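PDB 6E0O: cGAS/DncV-like nucleotidyltransferase in E. coli homolog from Elizabethkingia meningoseptica ATCC 13253 = NBRC 12535, which synthesises cyclic dinucleotides from nucleoside triphosphates as second messengers of a CBASS antiphage defence system. Local coordinates for residues L222-P227 and V243-I247. Numbering follows the deposited sequence.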
loop_
_atom_site.group_PDB
_atom_site.type_symbol
_atom_site.label_atom_id
_atom_site.label_comp_id
_atom_site.label_asym_id
_atom_site.label_seq_id
_atom_site.Cartn_x
_atom_site.Cartn_y
_atom_site.Cartn_z
ATOM N N LEU A 222 4.018 -2.829 -10.075
ATOM C CA LEU A 222 4.896 -2.763 -11.240
ATOM C C LEU A 222 6.206 -3.487 -10.967
ATOM O O LEU A 222 6.649 -4.314 -11.770
ATOM C CB LEU A 222 5.184 -1.315 -11.621
ATOM C CG LEU A 222 4.002 -0.505 -12.151
ATOM C CD1 LEU A 222 4.407 0.965 -12.248
ATOM C CD2 LEU A 222 3.528 -1.034 -13.482
ATOM N N VAL A 223 6.858 -3.172 -9.845
ATOM C CA VAL A 223 8.143 -3.800 -9.560
ATOM C C VAL A 223 7.963 -5.297 -9.334
ATOM O O VAL A 223 8.855 -6.091 -9.657
ATOM C CB VAL A 223 8.837 -3.096 -8.378
ATOM C CG1 VAL A 223 10.200 -3.704 -8.130
ATOM C CG2 VAL A 223 8.967 -1.600 -8.640
ATOM N N TYR A 224 6.814 -5.702 -8.796
ATOM C CA TYR A 224 6.554 -7.106 -8.518
ATOM C C TYR A 224 6.629 -7.944 -9.786
ATOM O O TYR A 224 7.007 -9.120 -9.733
ATOM C CB TYR A 224 5.167 -7.259 -7.862
ATOM C CG TYR A 224 4.847 -8.692 -7.501
ATOM C CD1 TYR A 224 5.377 -9.262 -6.357
ATOM C CD2 TYR A 224 4.052 -9.487 -8.315
ATOM C CE1 TYR A 224 5.124 -10.580 -6.034
ATOM C CE2 TYR A 224 3.794 -10.797 -7.997
ATOM C CZ TYR A 224 4.326 -11.334 -6.859
ATOM O OH TYR A 224 4.069 -12.646 -6.547
ATOM N N ASN A 225 6.263 -7.370 -10.929
ATOM C CA ASN A 225 6.235 -8.109 -12.185
ATOM C C ASN A 225 7.584 -8.155 -12.890
ATOM O O ASN A 225 7.704 -8.822 -13.926
ATOM C CB ASN A 225 5.149 -7.547 -13.109
ATOM C CG ASN A 225 3.750 -7.956 -12.675
ATOM O OD1 ASN A 225 3.195 -8.940 -13.166
ATOM N ND2 ASN A 225 3.173 -7.205 -11.746
ATOM N N VAL A 226 8.595 -7.491 -12.353
ATOM C CA VAL A 226 9.948 -7.629 -12.906
ATOM C C VAL A 226 10.493 -8.978 -12.508
ATOM O O VAL A 226 10.486 -9.320 -11.305
ATOM C CB VAL A 226 10.842 -6.497 -12.384
ATOM C CG1 VAL A 226 12.282 -6.697 -12.850
ATOM C CG2 VAL A 226 10.316 -5.146 -12.832
ATOM N N PRO A 227 10.977 -9.814 -13.433
ATOM C CA PRO A 227 11.434 -11.151 -13.054
ATOM C C PRO A 227 12.552 -11.107 -12.023
ATOM O O PRO A 227 13.388 -10.203 -12.014
ATOM C CB PRO A 227 11.914 -11.760 -14.373
ATOM C CG PRO A 227 11.070 -11.058 -15.415
ATOM C CD PRO A 227 10.983 -9.634 -14.904
ATOM N N VAL A 243 15.195 -2.702 -13.444
ATOM C CA VAL A 243 13.787 -2.571 -13.079
ATOM C C VAL A 243 13.099 -1.545 -13.965
ATOM O O VAL A 243 12.019 -1.797 -14.516
ATOM C CB VAL A 243 13.671 -2.198 -11.589
ATOM C CG1 VAL A 243 12.274 -1.685 -11.253
ATOM C CG2 VAL A 243 13.994 -3.401 -10.713
ATOM N N ILE A 244 13.703 -0.362 -14.095
ATOM C CA ILE A 244 13.076 0.703 -14.875
ATOM C C ILE A 244 12.956 0.287 -16.338
ATOM O O ILE A 244 11.899 0.441 -16.964
ATOM C CB ILE A 244 13.836 2.031 -14.704
ATOM C CG1 ILE A 244 13.740 2.510 -13.251
ATOM C CG2 ILE A 244 13.303 3.067 -15.675
ATOM C CD1 ILE A 244 14.643 3.684 -12.901
ATOM N N VAL A 245 14.045 -0.243 -16.911
ATOM C CA VAL A 245 14.015 -0.637 -18.318
ATOM C C VAL A 245 12.973 -1.726 -18.546
ATOM O O VAL A 245 12.219 -1.691 -19.526
ATOM C CB VAL A 245 15.411 -1.094 -18.781
ATOM C CG1 VAL A 245 15.334 -1.721 -20.176
ATOM C CG2 VAL A 245 16.385 0.069 -18.774
ATOM N N LYS A 246 12.907 -2.713 -17.648
ATOM C CA LYS A 246 11.965 -3.810 -17.841
ATOM C C LYS A 246 10.521 -3.316 -17.811
ATOM O O LYS A 246 9.715 -3.680 -18.674
ATOM C CB LYS A 246 12.191 -4.890 -16.785
ATOM C CG LYS A 246 11.225 -6.068 -16.869
ATOM C CD LYS A 246 11.224 -6.750 -18.218
ATOM C CE LYS A 246 10.428 -8.052 -18.188
ATOM N NZ LYS A 246 10.018 -8.485 -19.563
ATOM N N ILE A 247 10.167 -2.490 -16.822
ATOM C CA ILE A 247 8.795 -1.991 -16.749
ATOM C C ILE A 247 8.481 -1.139 -17.973
ATOM O O ILE A 247 7.431 -1.283 -18.603
ATOM C CB ILE A 247 8.565 -1.217 -15.438
ATOM C CG1 ILE A 247 8.713 -2.146 -14.238
ATOM C CG2 ILE A 247 7.187 -0.563 -15.432
ATOM C CD1 ILE A 247 8.882 -1.425 -12.913
#
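Val243 meets the end of helix 216-224 and the turn beyond it with both methyls: CG1 lies 4.2 Å from CG2 of Val223 and 4.3 Å from CG2 of Val226, while the other branch, CG2, comes up to CG1 of Val226. One helical turn on, Lys246 works through its carbon chain. Its CG faces CG1 of Val226 at 4.2 Å, and a bend at chi2 (56°) turns the outer part of the chain across the Pro227 ring at about a right angle, bringing CE within 3.7 Å of the proline CD. The ammonium group is engaged by Asp250, one turn further along the same helix, in a salt bridge at the margin of the contact.

Apolar packing of one helix on the end of another and the turn after it, with no hydrogen bond between the segments, joins two neighbours in the helical half of this cGAS/DncV-like nucleotidyltransferase, about 15 Å at nearest atoms from the bound nucleic acid. Helix 188-205 covers Val223, while helix 275-289 packs on Leu222 and Ile247.

Ile247 buries the most surface against the other segment. With CG1 anti to its carbonyl carbon (chi1 -64°) and the chain then extended, CD1 lies over the start of the Leu222 side chain and its carbonyl, 3.9 Å from Leu222 CB and 3.8 Å from Leu222 O; that carbonyl oxygen accepts a hydrogen bond from Asn225 N within its own segment. CG1 of Ile247 meets CG2 of Val226 at 3.7 Å, the two side chains crossing nearly perpendicular, and its other branch, CG2, faces Leu222 CD2 more loosely.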